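PDB 2BKL: prolyl endopeptidase from Myxococcus xanthus, which probably cleaves oligopeptides on the carboxyl side of proline and, more weakly, of alanine, as a serine endopeptidase of the S9A family. Local coordinates for residues D376-F381 with R388-T393; D70-P75 with L402-D407. One frame throughout, in Å; residues are numbered along the deposited sequence.

How the interactions relate
Interaction 1 (376-381 with 388-393) lies within one sheet, whereas interaction 2 (70-75 with 402-407) joins two sheets, the first and the last of the propeller. The first is partly buried and rests on a ladder of direct backbone hydrogen bonds; the second is a smaller surface contact of apolar side chains and two water bridges. They are linked through strand 386-394, which pairs with 376-383 on one side and, by I390, with 400-405 on the other. Side chains of interaction 1, notably I390 and Y378, also touch segment 70-75, through V72 and P75, so the hairpin packs directly on the strand that interaction 2 joins to 402-407.

Interaction 1. Residues D376-F381 with R388-T393; sequences DAYYVF and RQIYKT
Y379 and Y391 form the middle of three antiparallel hydrogen-bonded pairs, with A377 and T393 at one end and F381 and Q389 at the other. Each pair exchanges two backbone bonds; that from F381 N to Q389 O is 2.8 Å long and nearly straight (173°). Between them, at the non-hydrogen-bonded pairs, CA-H groups approach carbonyls, as Y378 CA does Y391 O at 3.1 Å.

The face carrying Y379 and Y391 holds an aromatic pair. Y379 keeps its CG between the backbone N and the carbonyl carbon (chi1 76°). Its ring crosses the Y391 side chain, with Y379 CE1 3.5 Å from Y391 CB. The ring planes are 17° apart but slid so far that overlap is slight; Y379 OH sits over one face of the Y391 ring, toward its rim. T393 CG2 touches the Y379 ring at its edge, 3.9 Å from CE1. Long, flat tyrosines suit this place because they cover neighbouring residues while keeping a polar tip: Y391 OH donates to Q389 OE1 at 2.9 Å, from above the amide plane.

On the other face, the extended K392 chain runs beside Y378, its CD 3.7 Å from Y378 OH. Its ammonium remains 4.2 Å from D376 OD2, measured from NZ, beyond a salt bridge. At the far end V380 CG1 lies over one face of the R388 guanidinium.

Within the sheet, strand 376-383 is flanked by the short strand 364-365 and strand 386-394 by 400-405, while Y378, V380 and I390 pack against strand 71-78 of the adjoining sheet.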
ATOM      1  N   ASP A 376      10.726  18.122 -19.397  1.00 10.99           N
ATOM      2  CA  ASP A 376      11.240  16.809 -19.020  1.00 11.65           C
ATOM      3  C   ASP A 376      10.308  16.143 -18.005  1.00 10.48           C
ATOM      4  O   ASP A 376       9.996  16.736 -16.977  1.00 11.32           O
ATOM      5  CB  ASP A 376      12.617  16.903 -18.357  1.00 15.31           C
ATOM      6  CG  ASP A 376      13.665  17.499 -19.259  1.00 20.18           C
ATOM      7  OD1 ASP A 376      13.737  17.116 -20.455  1.00 23.77           O
ATOM      8  OD2 ASP A 376      14.460  18.357 -18.809  1.00 26.30           O
ATOM      9  N   ALA A 377       9.909  14.900 -18.274  1.00  9.22           N
ATOM     10  CA  ALA A 377       9.096  14.111 -17.359  1.00  8.07           C
ATOM     11  C   ALA A 377       9.655  12.706 -17.287  1.00  8.69           C
ATOM     12  O   ALA A 377      10.146  12.202 -18.293  1.00 11.56           O
ATOM     13  CB  ALA A 377       7.654  14.054 -17.792  1.00  8.33           C
ATOM     14  N   TYR A 378       9.520  12.049 -16.145  1.00  7.09           N
ATOM     15  CA  TYR A 378      10.128  10.760 -15.923  1.00  7.98           C
ATOM     16  C   TYR A 378       9.074   9.712 -15.702  1.00  8.93           C
ATOM     17  O   TYR A 378       7.978  10.007 -15.212  1.00 10.41           O
ATOM     18  CB  TYR A 378      11.047  10.826 -14.688  1.00  8.95           C
ATOM     19  CG  TYR A 378      12.205  11.778 -14.795  1.00  9.41           C
ATOM     20  CD1 TYR A 378      12.016  13.129 -14.595  1.00 11.67           C
ATOM     21  CD2 TYR A 378      13.480  11.325 -15.074  1.00 11.71           C
ATOM     22  CE1 TYR A 378      13.080  14.014 -14.700  1.00 14.09           C
ATOM     23  CE2 TYR A 378      14.540  12.200 -15.163  1.00 13.36           C
ATOM     24  CZ  TYR A 378      14.322  13.525 -14.982  1.00 14.35           C
ATOM     25  OH  TYR A 378      15.377  14.411 -15.074  1.00 18.17           O
ATOM     26  N   TYR A 379       9.380   8.471 -16.063  1.00  7.42           N
ATOM     27  CA  TYR A 379       8.546   7.376 -15.633  1.00  8.00           C
ATOM     28  C   TYR A 379       9.397   6.187 -15.251  1.00  9.22           C
ATOM     29  O   TYR A 379      10.548   6.045 -15.687  1.00  8.95           O
ATOM     30  CB  TYR A 379       7.497   6.988 -16.686  1.00 10.18           C
ATOM     31  CG  TYR A 379       7.992   6.204 -17.877  1.00 10.65           C
ATOM     32  CD1 TYR A 379       8.426   6.839 -19.022  1.00 11.77           C
ATOM     33  CD2 TYR A 379       7.977   4.807 -17.874  1.00 11.92           C
ATOM     34  CE1 TYR A 379       8.861   6.092 -20.155  1.00 12.71           C
ATOM     35  CE2 TYR A 379       8.400   4.084 -18.966  1.00 13.12           C
ATOM     36  CZ  TYR A 379       8.866   4.746 -20.094  1.00  9.97           C
ATOM     37  OH  TYR A 379       9.253   3.977 -21.177  1.00 13.83           O
ATOM     38  N   VAL A 380       8.818   5.354 -14.401  1.00  8.94           N
ATOM     39  CA  VAL A 380       9.459   4.139 -13.919  1.00  8.67           C
ATOM     40  C   VAL A 380       8.859   2.944 -14.606  1.00  9.42           C
ATOM     41  O   VAL A 380       7.641   2.866 -14.751  1.00 10.06           O
ATOM     42  CB  VAL A 380       9.226   4.036 -12.395  1.00 10.42           C
ATOM     43  CG1 VAL A 380       9.877   2.793 -11.806  1.00 13.34           C
ATOM     44  CG2 VAL A 380       9.720   5.278 -11.654  1.00 12.38           C
ATOM     45  N   PHE A 381       9.709   2.021 -15.041  1.00 10.35           N
ATOM     46  CA  PHE A 381       9.282   0.755 -15.613  1.00  9.92           C
ATOM     47  C   PHE A 381       9.899  -0.427 -14.880  1.00  9.98           C
ATOM     48  O   PHE A 381      11.090  -0.432 -14.581  1.00 10.21           O
ATOM     49  CB  PHE A 381       9.648   0.698 -17.085  1.00 10.87           C
ATOM     50  CG  PHE A 381       9.276  -0.594 -17.731  1.00  9.54           C
ATOM     51  CD1 PHE A 381       7.989  -0.782 -18.213  1.00 10.96           C
ATOM     52  CD2 PHE A 381      10.203  -1.609 -17.844  1.00 11.37           C
ATOM     53  CE1 PHE A 381       7.626  -1.960 -18.785  1.00 10.34           C
ATOM     54  CE2 PHE A 381       9.854  -2.795 -18.399  1.00 12.03           C
ATOM     55  CZ  PHE A 381       8.571  -2.982 -18.885  1.00 10.28           C
ATOM     56  N   ARG A 388      13.925  -2.023 -11.654  1.00 12.31           N
ATOM     57  CA  ARG A 388      13.457  -0.681 -11.983  1.00 15.11           C
ATOM     58  C   ARG A 388      14.362   0.033 -12.951  1.00 11.73           C
ATOM     59  O   ARG A 388      15.564   0.103 -12.772  1.00 11.79           O
ATOM     60  CB  ARG A 388      13.341   0.203 -10.724  1.00 19.11           C
ATOM     61  CG  ARG A 388      12.092   0.004  -9.915  1.00 25.25           C
ATOM     62  CD  ARG A 388      12.186   0.571  -8.500  1.00 25.98           C
ATOM     63  NE  ARG A 388      12.641   1.961  -8.444  1.00 29.34           N
ATOM     64  CZ  ARG A 388      11.837   3.026  -8.332  1.00 29.34           C
ATOM     65  NH1 ARG A 388      10.517   2.884  -8.245  1.00 30.43           N
ATOM     66  NH2 ARG A 388      12.360   4.254  -8.291  1.00 28.29           N
ATOM     67  N   GLN A 389      13.737   0.580 -13.978  1.00  9.84           N
ATOM     68  CA  GLN A 389      14.368   1.459 -14.930  1.00 11.16           C
ATOM     69  C   GLN A 389      13.611   2.765 -14.904  1.00 10.95           C
ATOM     70  O   GLN A 389      12.394   2.760 -14.866  1.00 14.55           O
ATOM     71  CB  GLN A 389      14.245   0.876 -16.311  1.00 11.71           C
ATOM     72  CG  GLN A 389      15.006  -0.453 -16.469  1.00 12.90           C
ATOM     73  CD  GLN A 389      14.795  -1.132 -17.801  1.00 16.03           C
ATOM     74  OE1 GLN A 389      13.938  -0.741 -18.596  1.00 19.88           O
ATOM     75  NE2 GLN A 389      15.549  -2.198 -18.027  1.00 19.52           N
ATOM     76  N   ILE A 390      14.306   3.880 -14.956  1.00  7.51           N
ATOM     77  CA  ILE A 390      13.690   5.177 -15.080  1.00  7.74           C
ATOM     78  C   ILE A 390      14.049   5.784 -16.408  1.00  7.61           C
ATOM     79  O   ILE A 390      15.204   5.804 -16.785  1.00  7.30           O
ATOM     80  CB  ILE A 390      14.135   6.110 -13.957  1.00  8.64           C
ATOM     81  CG1 ILE A 390      13.799   5.513 -12.593  1.00  9.90           C
ATOM     82  CG2 ILE A 390      13.511   7.494 -14.153  1.00  9.73           C
ATOM     83  CD1 ILE A 390      14.377   6.327 -11.467  1.00 11.23           C
ATOM     84  N   TYR A 391      13.038   6.268 -17.115  1.00  7.95           N
ATOM     85  CA  TYR A 391      13.203   6.947 -18.386  1.00  8.71           C
ATOM     86  C   TYR A 391      12.919   8.426 -18.236  1.00  9.66           C
ATOM     87  O   TYR A 391      11.984   8.832 -17.539  1.00  9.34           O
ATOM     88  CB  TYR A 391      12.276   6.324 -19.450  1.00  9.02           C
ATOM     89  CG  TYR A 391      12.756   4.952 -19.831  1.00 10.93           C
ATOM     90  CD1 TYR A 391      12.403   3.853 -19.073  1.00  9.77           C
ATOM     91  CD2 TYR A 391      13.567   4.762 -20.918  1.00 11.13           C
ATOM     92  CE1 TYR A 391      12.868   2.616 -19.364  1.00 13.80           C
ATOM     93  CE2 TYR A 391      14.037   3.486 -21.251  1.00 13.37           C
ATOM     94  CZ  TYR A 391      13.675   2.429 -20.449  1.00 10.27           C
ATOM     95  OH  TYR A 391      14.100   1.149 -20.743  1.00 15.19           O
ATOM     96  N   LYS A 392      13.735   9.230 -18.904  1.00  9.01           N
ATOM     97  CA  LYS A 392      13.527  10.660 -18.985  1.00 10.51           C
ATOM     98  C   LYS A 392      12.979  10.928 -20.380  1.00 10.89           C
ATOM     99  O   LYS A 392      13.565  10.522 -21.387  1.00 10.95           O
ATOM    100  CB  LYS A 392      14.833  11.413 -18.752  1.00 11.57           C
ATOM    101  CG  LYS A 392      14.713  12.932 -18.870  1.00 14.68           C
ATOM    102  CD  LYS A 392      16.046  13.622 -18.577  1.00 17.44           C
ATOM    103  CE  LYS A 392      16.107  15.009 -19.145  1.00 20.76           C
ATOM    104  NZ  LYS A 392      17.495  15.535 -19.142  1.00 23.28           N
ATOM    105  N   THR A 393      11.842  11.608 -20.439  1.00  9.20           N
ATOM    106  CA  THR A 393      11.166  11.845 -21.698  1.00  9.86           C
ATOM    107  C   THR A 393      10.878  13.324 -21.877  1.00  9.88           C
ATOM    108  O   THR A 393      10.772  14.063 -20.908  1.00 11.91           O
ATOM    109  CB  THR A 393       9.842  11.050 -21.792  1.00 12.55           C
ATOM    110  OG1 THR A 393       8.823  11.679 -20.984  1.00 13.76           O
ATOM    111  CG2 THR A 393       9.941   9.660 -21.211  1.00 15.34           C
TER

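Interaction 2. Residues D70-P75 with L402-D407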
ATOM      1  N   ASP A  70      22.319  -0.418  -5.420  1.00 12.54           N
ATOM      2  CA  ASP A  70      22.519   0.962  -5.818  1.00 12.17           C
ATOM      3  C   ASP A  70      21.303   1.321  -6.634  1.00 13.73           C
ATOM      4  O   ASP A  70      21.059   0.724  -7.681  1.00 14.56           O
ATOM      5  CB  ASP A  70      23.757   1.100  -6.702  1.00 14.62           C
ATOM      6  CG  ASP A  70      25.010   0.858  -5.957  1.00 15.18           C
ATOM      7  OD1 ASP A  70      25.233   1.542  -4.934  1.00 17.27           O
ATOM      8  OD2 ASP A  70      25.828  -0.034  -6.291  1.00 18.99           O
ATOM      9  N   SER A  71      20.515   2.267  -6.163  1.00 11.26           N
ATOM     10  CA  SER A  71      19.367   2.720  -6.897  1.00 13.41           C
ATOM     11  C   SER A  71      19.217   4.220  -6.691  1.00 14.58           C
ATOM     12  O   SER A  71      19.812   4.818  -5.781  1.00 11.39           O
ATOM     13  CB  SER A  71      18.121   1.998  -6.423  1.00 13.57           C
ATOM     14  OG  SER A  71      17.663   2.482  -5.166  1.00 15.12           O
ATOM     15  N   VAL A  72      18.472   4.825  -7.596  1.00 16.21           N
ATOM     16  CA  VAL A  72      18.101   6.240  -7.477  1.00 15.59           C
ATOM     17  C   VAL A  72      16.634   6.415  -7.861  1.00 16.37           C
ATOM     18  O   VAL A  72      16.160   5.733  -8.804  1.00 18.55           O
ATOM     19  CB  VAL A  72      19.003   7.137  -8.328  1.00 17.51           C
ATOM     20  CG1 VAL A  72      18.828   6.857  -9.803  1.00 19.41           C
ATOM     21  CG2 VAL A  72      18.731   8.621  -8.026  1.00 16.74           C
ATOM     22  N   SER A  73      15.922   7.286  -7.135  1.00 15.94           N
ATOM     23  CA  SER A  73      14.494   7.632  -7.359  1.00 15.40           C
ATOM     24  C   SER A  73      14.391   8.655  -8.481  1.00 11.25           C
ATOM     25  O   SER A  73      15.359   9.304  -8.826  1.00 12.21           O
ATOM     26  CB  SER A  73      13.816   8.245  -6.085  1.00 17.14           C
ATOM     27  OG  SER A  73      14.104   9.673  -5.839  1.00 16.42           O
ATOM     28  N   THR A  74      13.190   8.822  -9.029  1.00 11.87           N
ATOM     29  CA  THR A  74      12.944   9.978  -9.890  1.00 11.71           C
ATOM     30  C   THR A  74      13.204  11.279  -9.132  1.00 10.76           C
ATOM     31  O   THR A  74      12.911  11.362  -7.931  1.00 12.37           O
ATOM     32  CB  THR A  74      11.504  10.027 -10.449  1.00 15.36           C
ATOM     33  OG1 THR A  74      10.539   9.977  -9.407  1.00 19.72           O
ATOM     34  CG2 THR A  74      11.204   8.816 -11.295  1.00 14.44           C
ATOM     35  N   PRO A  75      13.719  12.292  -9.818  1.00 12.16           N
ATOM     36  CA  PRO A  75      14.074  13.540  -9.138  1.00 11.52           C
ATOM     37  C   PRO A  75      12.925  14.536  -9.026  1.00 11.90           C
ATOM     38  O   PRO A  75      12.071  14.638  -9.917  1.00 14.77           O
ATOM     39  CB  PRO A  75      15.182  14.095 -10.022  1.00 13.14           C
ATOM     40  CG  PRO A  75      14.887  13.564 -11.388  1.00 14.91           C
ATOM     41  CD  PRO A  75      14.129  12.309 -11.232  1.00 14.18           C
ATOM     42  N   LEU A 402      16.915   6.222 -21.420  1.00 12.20           N
ATOM     43  CA  LEU A 402      17.165   5.603 -20.126  1.00 12.86           C
ATOM     44  C   LEU A 402      17.967   6.546 -19.244  1.00 13.67           C
ATOM     45  O   LEU A 402      19.029   7.064 -19.632  1.00 16.46           O
ATOM     46  CB  LEU A 402      17.882   4.271 -20.292  1.00 11.98           C
ATOM     47  CG  LEU A 402      18.143   3.505 -18.992  1.00 14.06           C
ATOM     48  CD1 LEU A 402      16.842   2.938 -18.436  1.00 12.27           C
ATOM     49  CD2 LEU A 402      19.152   2.409 -19.270  1.00 15.59           C
ATOM     50  N   TRP A 403      17.469   6.776 -18.047  1.00 12.01           N
ATOM     51  CA  TRP A 403      18.071   7.678 -17.098  1.00 11.55           C
ATOM     52  C   TRP A 403      18.751   6.923 -15.948  1.00 12.69           C
ATOM     53  O   TRP A 403      19.787   7.359 -15.464  1.00 15.37           O
ATOM     54  CB  TRP A 403      17.006   8.633 -16.574  1.00 12.30           C
ATOM     55  CG  TRP A 403      17.482   9.751 -15.684  1.00 12.27           C
ATOM     56  CD1 TRP A 403      18.073  10.917 -16.086  1.00 13.84           C
ATOM     57  CD2 TRP A 403      17.345   9.845 -14.270  1.00 12.63           C
ATOM     58  NE1 TRP A 403      18.335  11.714 -15.001  1.00 15.13           N
ATOM     59  CE2 TRP A 403      17.910  11.078 -13.869  1.00 14.80           C
ATOM     60  CE3 TRP A 403      16.841   8.991 -13.280  1.00 12.00           C
ATOM     61  CZ2 TRP A 403      17.950  11.486 -12.536  1.00 15.15           C
ATOM     62  CZ3 TRP A 403      16.869   9.404 -11.961  1.00 13.80           C
ATOM     63  CH2 TRP A 403      17.430  10.640 -11.597  1.00 15.07           C
ATOM     64  N   ALA A 404      18.124   5.852 -15.464  1.00 10.17           N
ATOM     65  CA  ALA A 404      18.698   5.022 -14.411  1.00 11.65           C
ATOM     66  C   ALA A 404      18.192   3.613 -14.551  1.00 11.36           C
ATOM     67  O   ALA A 404      17.114   3.398 -15.043  1.00 10.99           O
ATOM     68  CB  ALA A 404      18.326   5.572 -13.031  1.00 10.96           C
ATOM     69  N   LYS A 405      19.001   2.650 -14.112  1.00 11.06           N
ATOM     70  CA  LYS A 405      18.641   1.244 -14.112  1.00 13.22           C
ATOM     71  C   LYS A 405      19.291   0.609 -12.903  1.00 12.10           C
ATOM     72  O   LYS A 405      20.475   0.840 -12.664  1.00 14.57           O
ATOM     73  CB  LYS A 405      19.171   0.609 -15.407  1.00 16.37           C
ATOM     74  CG  LYS A 405      18.989  -0.876 -15.557  1.00 20.60           C
ATOM     75  CD  LYS A 405      19.311  -1.343 -16.994  1.00 23.07           C
ATOM     76  CE  LYS A 405      20.814  -1.414 -17.271  1.00 24.83           C
ATOM     77  NZ  LYS A 405      21.371  -2.822 -17.224  1.00 28.01           N
ATOM     78  N   VAL A 406      18.530  -0.163 -12.130  1.00 10.76           N
ATOM     79  CA  VAL A 406      19.088  -0.928 -11.002  1.00 11.40           C
ATOM     80  C   VAL A 406      19.768  -2.189 -11.511  1.00 12.36           C
ATOM     81  O   VAL A 406      19.150  -3.011 -12.191  1.00 14.49           O
ATOM     82  CB  VAL A 406      18.001  -1.312  -9.976  1.00 12.43           C
ATOM     83  CG1 VAL A 406      18.641  -2.012  -8.816  1.00 14.69           C
ATOM     84  CG2 VAL A 406      17.257  -0.076  -9.482  1.00 12.76           C
ATOM     85  N   ASP A 407      21.055  -2.325 -11.211  1.00 12.97           N
ATOM     86  CA  ASP A 407      21.803  -3.513 -11.567  1.00 16.90           C
ATOM     87  C   ASP A 407      21.587  -4.549 -10.452  1.00 15.90           C
ATOM     88  O   ASP A 407      21.771  -4.255  -9.261  1.00 17.76           O
ATOM     89  CB  ASP A 407      23.286  -3.169 -11.724  1.00 22.15           C
ATOM     90  CG  ASP A 407      23.578  -2.467 -13.047  1.00 23.82           C
ATOM     91  OD1 ASP A 407      23.352  -1.243 -13.147  1.00 31.86           O
ATOM     92  OD2 ASP A 407      24.023  -3.070 -14.051  1.00 33.09           O
TER
HETATM   93  O   HOH W   1      22.780  -2.506  -7.392  1.00 23.20           O
HETATM   94  O   HOH W   2      22.334  -0.133  -9.797  1.00 23.91           O
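W403 and P75 meet tip to tip, the outer indole atom CH2 lying 3.7 Å from P75 CD. Having CG anti to the backbone N (chi1 -173°) starts the indole on its way to segment 70-75, where S73 O lies near the ring plane at its edge, 3.5 Å from CZ3. V72 crosses the indole at about a right angle; its CG1 also presses on A404 CB at 3.5 Å, a close fit that suits a small alanine opposite a branched valine. Farther along, V406 CG2 touches S71 CB at 3.8 Å.

Beyond V406 the chains are joined through water. One molecule accepts from D70 N and donates to D407 O; the oxygen of a second water lies 2.6 Å from D70 O, to which it donates, and accepts from D407 N. Water thus replaces direct pairing between the two backbones.

The second shell fixes these groups. A classic beta bulge sets W403 and A404 together opposite I390, whose backbone bonds to both, and Y378 meets the indole edge-to-face. Across the seam, S71 OG bonds to T87 OG1 and S73 OG to V85 N, tying segment 70-75 to strand 81-87. An alanine in place of W403 would probably open a gap beside P75, leaving its CD and CG without their aromatic partner and Y378 less restrained.

Strands 71-78 and 400-405 belong to the first and last blades of the seven-bladed beta-propeller. Apolar side chains and water at this junction, without a strand shared between the blades, are characteristic of the open-Velcro propeller of prolyl oligopeptidases.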